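Local coordinates for protein 2,5-dihydroxypyridine 5,6-dioxygenase (Pseudomonas putida KT2440, PDB 7CUP) that catalyses the iron(II)-dependent, dioxygenolytic cleavage of the 2,5-dihydroxypyridine ring between carbons 5 and 6, giving N-formylmaleamate in aerobic nicotinate degradation, at residues R140-L148 and V341-A349; L148-S159 and N325-V335. All coordinates share one frame; numbering follows the deposited sequence.

Contact 1 (R140-L148 and V341-A349)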
# COMPACT_ATOMS: atom_id res chain seq x y z
N ARG A 140 -22.51 35.50 -3.99
CA ARG A 140 -23.17 36.82 -4.13
C ARG A 140 -23.04 37.28 -5.59
O ARG A 140 -24.09 37.60 -6.22
CB ARG A 140 -22.61 37.83 -3.12
CG ARG A 140 -23.33 39.17 -3.14
CD ARG A 140 -22.65 40.27 -2.34
NE ARG A 140 -21.26 40.52 -2.72
CZ ARG A 140 -20.85 41.15 -3.82
NH1 ARG A 140 -21.71 41.58 -4.73
NH2 ARG A 140 -19.56 41.30 -4.05
N ARG A 141 -21.82 37.30 -6.13
CA ARG A 141 -21.53 37.84 -7.48
C ARG A 141 -22.28 37.00 -8.53
O ARG A 141 -22.87 37.57 -9.47
CB ARG A 141 -20.02 37.91 -7.73
CG ARG A 141 -19.31 38.91 -6.84
CD ARG A 141 -17.84 39.17 -7.17
NE ARG A 141 -17.08 37.92 -7.11
CZ ARG A 141 -16.81 37.14 -8.17
NH1 ARG A 141 -17.20 37.50 -9.38
NH2 ARG A 141 -16.17 36.00 -8.01
N VAL A 142 -22.29 35.68 -8.37
CA VAL A 142 -22.91 34.74 -9.35
C VAL A 142 -24.44 34.90 -9.35
O VAL A 142 -25.05 34.79 -10.46
CB VAL A 142 -22.48 33.29 -9.07
CG1 VAL A 142 -23.32 32.28 -9.86
CG2 VAL A 142 -20.99 33.11 -9.32
N LEU A 143 -25.05 35.04 -8.17
CA LEU A 143 -26.52 35.24 -8.03
C LEU A 143 -26.91 36.60 -8.63
O LEU A 143 -27.99 36.66 -9.26
CB LEU A 143 -26.90 35.19 -6.56
CG LEU A 143 -26.80 33.84 -5.87
CD1 LEU A 143 -27.63 33.88 -4.60
CD2 LEU A 143 -27.23 32.70 -6.79
N ALA A 144 -26.10 37.65 -8.44
CA ALA A 144 -26.29 38.98 -9.07
C ALA A 144 -26.31 38.82 -10.61
O ALA A 144 -27.20 39.39 -11.29
CB ALA A 144 -25.23 39.94 -8.62
N ALA A 145 -25.40 38.02 -11.17
CA ALA A 145 -25.39 37.74 -12.63
C ALA A 145 -26.65 36.98 -12.99
O ALA A 145 -27.23 37.26 -14.07
CB ALA A 145 -24.16 36.97 -13.04
N GLU A 146 -27.06 36.05 -12.14
CA GLU A 146 -28.22 35.17 -12.40
C GLU A 146 -29.49 36.03 -12.53
O GLU A 146 -30.31 35.68 -13.40
CB GLU A 146 -28.39 34.12 -11.30
CG GLU A 146 -29.56 33.16 -11.55
CD GLU A 146 -29.94 32.30 -10.35
OE1 GLU A 146 -29.61 32.71 -9.22
OE2 GLU A 146 -30.55 31.22 -10.54
N THR A 147 -29.66 37.07 -11.72
CA THR A 147 -30.91 37.89 -11.69
C THR A 147 -31.09 38.56 -13.07
O THR A 147 -32.24 38.56 -13.58
CB THR A 147 -30.97 38.85 -10.49
OG1 THR A 147 -29.94 39.83 -10.60
CG2 THR A 147 -30.84 38.18 -9.14
N LEU A 148 -30.01 39.04 -13.69
CA LEU A 148 -29.98 39.55 -15.09
C LEU A 148 -30.28 38.42 -16.07
O LEU A 148 -31.19 38.57 -16.90
CB LEU A 148 -28.61 40.16 -15.40
CG LEU A 148 -28.49 41.67 -15.20
CD1 LEU A 148 -27.07 42.13 -15.46
CD2 LEU A 148 -29.46 42.43 -16.10
N VAL A 341 -15.84 41.60 -17.53
CA VAL A 341 -17.19 41.64 -16.90
C VAL A 341 -17.53 43.10 -16.59
O VAL A 341 -16.76 43.73 -15.85
CB VAL A 341 -17.25 40.77 -15.64
CG1 VAL A 341 -18.59 40.90 -14.95
CG2 VAL A 341 -16.97 39.31 -15.95
N VAL A 342 -18.62 43.62 -17.14
CA VAL A 342 -19.03 45.05 -16.96
C VAL A 342 -20.37 45.14 -16.22
O VAL A 342 -20.57 46.14 -15.55
CB VAL A 342 -19.06 45.82 -18.30
CG1 VAL A 342 -17.65 46.03 -18.83
CG2 VAL A 342 -19.94 45.18 -19.35
N ALA A 343 -21.24 44.14 -16.29
CA ALA A 343 -22.55 44.18 -15.61
C ALA A 343 -22.98 42.77 -15.26
O ALA A 343 -22.70 41.86 -16.03
CB ALA A 343 -23.56 44.83 -16.52
N PRO A 344 -23.70 42.56 -14.13
CA PRO A 344 -23.98 43.60 -13.15
C PRO A 344 -22.73 44.11 -12.44
O PRO A 344 -21.73 43.39 -12.35
CB PRO A 344 -24.83 42.94 -12.05
CG PRO A 344 -25.26 41.61 -12.60
CD PRO A 344 -24.30 41.28 -13.73
N GLU A 345 -22.85 45.32 -11.91
CA GLU A 345 -21.79 45.95 -11.09
C GLU A 345 -21.46 45.07 -9.88
O GLU A 345 -20.26 44.92 -9.58
CB GLU A 345 -22.23 47.34 -10.64
CG GLU A 345 -21.11 48.12 -9.98
CD GLU A 345 -19.89 48.23 -10.87
OE1 GLU A 345 -18.76 48.16 -10.35
OE2 GLU A 345 -20.09 48.37 -12.10
N GLU A 346 -22.49 44.53 -9.21
CA GLU A 346 -22.41 43.73 -7.96
C GLU A 346 -21.81 42.34 -8.25
O GLU A 346 -21.52 41.64 -7.28
CB GLU A 346 -23.78 43.55 -7.28
CG GLU A 346 -24.62 44.82 -7.16
CD GLU A 346 -25.61 45.02 -8.30
OE1 GLU A 346 -25.60 46.11 -8.91
OE2 GLU A 346 -26.37 44.08 -8.60
N SER A 347 -21.66 41.96 -9.53
CA SER A 347 -21.12 40.66 -9.97
C SER A 347 -19.61 40.75 -10.23
O SER A 347 -18.98 39.70 -10.40
CB SER A 347 -21.83 40.18 -11.19
OG SER A 347 -21.17 40.66 -12.35
N ARG A 348 -19.04 41.96 -10.24
CA ARG A 348 -17.63 42.16 -10.66
C ARG A 348 -16.69 41.87 -9.48
O ARG A 348 -17.13 42.01 -8.31
CB ARG A 348 -17.45 43.56 -11.26
CG ARG A 348 -18.62 43.97 -12.15
CD ARG A 348 -18.31 45.11 -13.09
NE ARG A 348 -17.29 45.96 -12.52
CZ ARG A 348 -16.39 46.65 -13.20
NH1 ARG A 348 -16.37 46.62 -14.53
NH2 ARG A 348 -15.52 47.38 -12.54
N ALA A 349 -15.45 41.49 -9.79
CA ALA A 349 -14.50 40.82 -8.87
C ALA A 349 -14.16 41.74 -7.69
O ALA A 349 -13.63 42.82 -7.96
CB ALA A 349 -13.26 40.43 -9.64

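Contact 2 (L148-S159 and N325-V335)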
# COMPACT_ATOMS: atom_id res chain seq x y z
N LEU A 148 -30.01 39.04 -13.69
CA LEU A 148 -29.98 39.55 -15.09
C LEU A 148 -30.28 38.42 -16.07
O LEU A 148 -31.19 38.57 -16.90
CB LEU A 148 -28.61 40.16 -15.40
CG LEU A 148 -28.49 41.67 -15.20
CD1 LEU A 148 -27.07 42.13 -15.46
CD2 LEU A 148 -29.46 42.43 -16.10
N LEU A 149 -29.53 37.33 -16.00
CA LEU A 149 -29.66 36.23 -16.98
C LEU A 149 -31.12 35.74 -17.03
O LEU A 149 -31.57 35.44 -18.13
CB LEU A 149 -28.71 35.09 -16.63
CG LEU A 149 -28.83 33.87 -17.54
CD1 LEU A 149 -28.72 34.27 -19.01
CD2 LEU A 149 -27.79 32.81 -17.19
N LYS A 150 -31.81 35.61 -15.89
CA LYS A 150 -33.12 34.89 -15.81
C LYS A 150 -34.18 35.60 -16.65
O LYS A 150 -34.97 34.90 -17.33
CB LYS A 150 -33.59 34.74 -14.36
CG LYS A 150 -33.00 33.54 -13.64
CD LYS A 150 -33.22 33.57 -12.14
CE LYS A 150 -34.47 32.84 -11.73
NZ LYS A 150 -34.85 33.16 -10.34
N GLN A 151 -34.17 36.94 -16.63
CA GLN A 151 -35.17 37.78 -17.36
C GLN A 151 -34.74 38.04 -18.83
O GLN A 151 -35.64 38.35 -19.63
CB GLN A 151 -35.49 39.03 -16.54
CG GLN A 151 -34.30 39.88 -16.11
CD GLN A 151 -33.71 40.70 -17.24
OE1 GLN A 151 -33.72 40.29 -18.40
NE2 GLN A 151 -33.18 41.86 -16.89
N ALA A 152 -33.46 37.89 -19.21
CA ALA A 152 -32.96 38.16 -20.59
C ALA A 152 -33.81 37.37 -21.58
O ALA A 152 -34.26 36.28 -21.21
CB ALA A 152 -31.50 37.81 -20.75
N ARG A 153 -34.02 37.91 -22.78
CA ARG A 153 -34.90 37.30 -23.81
C ARG A 153 -34.05 36.70 -24.93
O ARG A 153 -34.54 35.76 -25.62
CB ARG A 153 -35.90 38.34 -24.33
CG ARG A 153 -37.09 38.56 -23.41
CD ARG A 153 -38.00 37.34 -23.36
NE ARG A 153 -39.22 37.43 -24.17
CZ ARG A 153 -39.38 37.01 -25.44
NH1 ARG A 153 -38.37 36.48 -26.11
NH2 ARG A 153 -40.55 37.15 -26.03
N SER A 154 -32.83 37.23 -25.11
CA SER A 154 -31.79 36.74 -26.04
C SER A 154 -30.40 36.90 -25.40
O SER A 154 -30.19 37.86 -24.60
CB SER A 154 -31.84 37.47 -27.34
OG SER A 154 -31.24 38.76 -27.21
N LEU A 155 -29.46 36.02 -25.77
CA LEU A 155 -28.01 36.23 -25.52
C LEU A 155 -27.31 36.44 -26.87
O LEU A 155 -27.67 35.72 -27.83
CB LEU A 155 -27.44 35.04 -24.74
CG LEU A 155 -25.93 35.06 -24.47
CD1 LEU A 155 -25.60 34.28 -23.21
CD2 LEU A 155 -25.15 34.52 -25.66
N HIS A 156 -26.35 37.37 -26.94
CA HIS A 156 -25.59 37.63 -28.20
C HIS A 156 -24.08 37.69 -27.94
O HIS A 156 -23.64 38.41 -27.00
CB HIS A 156 -26.11 38.89 -28.95
CG HIS A 156 -25.83 38.82 -30.42
ND1 HIS A 156 -26.78 38.39 -31.34
CD2 HIS A 156 -24.69 39.05 -31.12
CE1 HIS A 156 -26.25 38.38 -32.55
NE2 HIS A 156 -24.97 38.78 -32.45
N VAL A 157 -23.30 37.06 -28.81
CA VAL A 157 -21.81 37.12 -28.68
C VAL A 157 -21.20 37.69 -29.95
O VAL A 157 -21.56 37.22 -31.05
CB VAL A 157 -21.23 35.74 -28.35
CG1 VAL A 157 -19.71 35.78 -28.32
CG2 VAL A 157 -21.78 35.25 -27.01
N ARG A 158 -20.27 38.62 -29.77
CA ARG A 158 -19.40 39.18 -30.83
C ARG A 158 -17.93 39.16 -30.37
O ARG A 158 -17.65 39.45 -29.20
CB ARG A 158 -19.87 40.60 -31.18
CG ARG A 158 -21.28 40.68 -31.77
CD ARG A 158 -21.63 41.98 -32.49
NE ARG A 158 -22.22 42.99 -31.62
CZ ARG A 158 -23.52 43.13 -31.34
NH1 ARG A 158 -23.93 44.10 -30.53
NH2 ARG A 158 -24.41 42.30 -31.85
N SER A 159 -17.01 38.90 -31.28
CA SER A 159 -15.57 39.14 -31.06
C SER A 159 -14.94 39.70 -32.34
O SER A 159 -15.47 39.41 -33.43
CB SER A 159 -14.90 37.85 -30.68
OG SER A 159 -14.83 36.97 -31.80
N ASN A 325 -11.95 37.39 -24.98
CA ASN A 325 -11.97 38.70 -25.70
C ASN A 325 -13.34 38.98 -26.29
O ASN A 325 -13.42 39.82 -27.18
CB ASN A 325 -10.98 38.73 -26.87
CG ASN A 325 -9.57 38.43 -26.42
OD1 ASN A 325 -9.23 38.76 -25.29
ND2 ASN A 325 -8.77 37.79 -27.27
N CYS A 326 -14.39 38.33 -25.76
CA CYS A 326 -15.74 38.34 -26.36
C CYS A 326 -16.52 39.49 -25.74
O CYS A 326 -16.24 39.87 -24.58
CB CYS A 326 -16.49 37.03 -26.16
SG CYS A 326 -16.02 35.71 -27.32
N ASP A 327 -17.43 40.06 -26.54
CA ASP A 327 -18.51 40.94 -26.07
C ASP A 327 -19.74 40.05 -25.93
O ASP A 327 -20.07 39.34 -26.89
CB ASP A 327 -18.72 42.12 -27.03
CG ASP A 327 -17.51 43.02 -27.23
OD1 ASP A 327 -16.64 43.09 -26.34
OD2 ASP A 327 -17.47 43.66 -28.28
N ILE A 328 -20.37 40.08 -24.76
CA ILE A 328 -21.57 39.25 -24.47
C ILE A 328 -22.71 40.19 -24.08
O ILE A 328 -22.52 41.01 -23.11
CB ILE A 328 -21.32 38.22 -23.36
CG1 ILE A 328 -20.01 37.45 -23.56
CG2 ILE A 328 -22.52 37.29 -23.26
CD1 ILE A 328 -19.63 36.57 -22.38
N TYR A 329 -23.85 40.03 -24.76
CA TYR A 329 -25.08 40.84 -24.54
C TYR A 329 -26.25 39.95 -24.12
O TYR A 329 -26.46 38.85 -24.71
CB TYR A 329 -25.48 41.60 -25.80
CG TYR A 329 -24.41 42.54 -26.28
CD1 TYR A 329 -23.46 42.12 -27.19
CD2 TYR A 329 -24.35 43.83 -25.79
CE1 TYR A 329 -22.46 42.98 -27.62
CE2 TYR A 329 -23.35 44.70 -26.21
CZ TYR A 329 -22.41 44.26 -27.12
OH TYR A 329 -21.43 45.11 -27.52
N LEU A 330 -26.99 40.47 -23.15
CA LEU A 330 -28.36 40.03 -22.78
C LEU A 330 -29.35 41.07 -23.33
O LEU A 330 -29.28 42.25 -22.91
CB LEU A 330 -28.44 39.95 -21.25
CG LEU A 330 -27.53 38.89 -20.63
CD1 LEU A 330 -27.77 38.80 -19.13
CD2 LEU A 330 -27.72 37.54 -21.31
N ASP A 331 -30.18 40.65 -24.28
CA ASP A 331 -30.91 41.62 -25.14
C ASP A 331 -29.85 42.59 -25.67
O ASP A 331 -28.89 42.10 -26.30
CB ASP A 331 -32.08 42.17 -24.33
CG ASP A 331 -32.93 41.03 -23.81
OD1 ASP A 331 -33.13 40.96 -22.62
OD2 ASP A 331 -33.32 40.17 -24.62
N ASP A 332 -29.93 43.90 -25.39
CA ASP A 332 -28.88 44.83 -25.89
C ASP A 332 -28.17 45.46 -24.70
O ASP A 332 -27.70 46.59 -24.83
CB ASP A 332 -29.41 45.81 -26.94
CG ASP A 332 -30.78 46.36 -26.62
OD1 ASP A 332 -31.04 46.59 -25.42
OD2 ASP A 332 -31.59 46.53 -27.57
N LYS A 333 -28.06 44.72 -23.60
CA LYS A 333 -27.25 45.08 -22.41
C LYS A 333 -26.04 44.15 -22.34
O LYS A 333 -26.22 42.92 -22.19
CB LYS A 333 -28.12 44.98 -21.15
CG LYS A 333 -27.41 45.28 -19.83
CD LYS A 333 -26.85 46.70 -19.72
CE LYS A 333 -26.33 47.03 -18.33
NZ LYS A 333 -27.28 46.60 -17.27
N ALA A 334 -24.84 44.73 -22.46
CA ALA A 334 -23.53 44.05 -22.39
C ALA A 334 -23.28 43.61 -20.95
O ALA A 334 -23.42 44.47 -20.05
CB ALA A 334 -22.43 44.97 -22.85
N VAL A 335 -22.94 42.33 -20.74
CA VAL A 335 -22.50 41.80 -19.41
C VAL A 335 -20.98 41.64 -19.44
O VAL A 335 -20.33 41.83 -18.38
CB VAL A 335 -23.24 40.51 -19.02
CG1 VAL A 335 -24.66 40.79 -18.55
CG2 VAL A 335 -23.23 39.46 -20.12
O HOH W 1 -29.07 39.95 -28.05
O HOH W 2 -20.07 43.91 -29.48

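Contact 1 (R140-L148 and V341-A349)
R140 and R141 make the polar half of this contact, each giving NH1 to a backbone carbonyl of 341-349. R140 NH1 lies 2.6 Å from E346 O, on a lone pair in the carbonyl plane, but the bond is bent (132° at the hydrogen) and the oxygen sits 27° out of the guanidinium plane. R141 NH1 makes a straighter bond to S347 O at 3.0 Å, and here the acceptor lies almost in the guanidinium plane, at its edge. The bend at chi3 (-58°) turns the R141 head back beside the 3-10 segment, while its NH2 is held by a salt bridge to D138 and by L270 O.

In fold terms, a surface of helix 136-151 receives the C-terminal tail of the modelled chain, which leaves the edge strand 340-341, passes a cis peptide bond before P344 and coils into one 3-10 turn at 345-347. S347 OG closes that turn on P344 O at 2.8 Å.

Apolar contacts continue along the helix toward its C-terminal end. A144 CB packs on E346 CB at 4.1 Å. One turn on, L148 CD1 comes against the CG-CD side of the P344 ring, 3.4 Å from both P344 CG and P344 CD, tighter than usual van der Waals contact.

Contact 2 (L148-S159 and N325-V335)
D331 meets R153, and L330 meets L149 and A152, where the end of helix 136-151 and the turn after it lead into an antiparallel strand pair, 154-158 with 327-330, whose segment axes run 164° apart. In this beta-sheet pairing H156 and R158 are hydrogen-bonded partners of Y329 and D327, whereas L155-L330 and V157-I328 are non-hydrogen-bonded pairs; H156 N to Y329 O, at 2.7 Å, is representative.

L330 can be followed outward. CB rests on A152 CB at 3.8 Å, and CG stays beside that same methyl. The branches then divide: CD1 reaches the helix backbone, 3.8 Å from L149 CA, while CD2 touches both A152 CB and L149 CD1. With CG beside the backbone N (chi1 -64°), the leucine fills the corner between helix and sheet, and W268 of strand 263-269 adjoins it.

The D331 carboxylate grips the turn. Both oxygens accept R153 N through their syn lone pairs, OD2 at 3.0 Å, and OD2 also takes a weak bond from S154 N. Replacing D331 by alanine removes both carboxylate oxygens, and the R153 and S154 amides would probably lose these acceptors, leaving D331 N to S154 O as the backbone tie.

On the face bearing H156 and Y329, the R158 guanidinium lies over one face of the Y329 ring, planes 33° apart, with NH1 3.4 Å from CE1. D327 OD1 accepts from A338 N. One water lies in the plane of that ring at its edge, 2.7 Å from Y329 OH, where it also donates to D327 OD2 and accepts from R158 NE.

Contacts 1 and 2 have centres 13 Å apart and share L148. Along the chain the order is 140-148, 148-159, 325-335, 341-349, so the pairing of contact 2 falls within the span bridged by contact 1. Both draw on helix 136-151, and the antiparallel sheet joins them: strands 154-158, 327-330, 333-337 and 340-341 lie side by side in that order. V335 O probably accepts hydrogen bonds from V342 N and A343 N, tying the two later segments together. The helix is thus fixed both to the sheet and to the C-terminal tail; contact 1 lies away from the iron site, and in contact 2 the L155 side chain is about 14 Å from the iron.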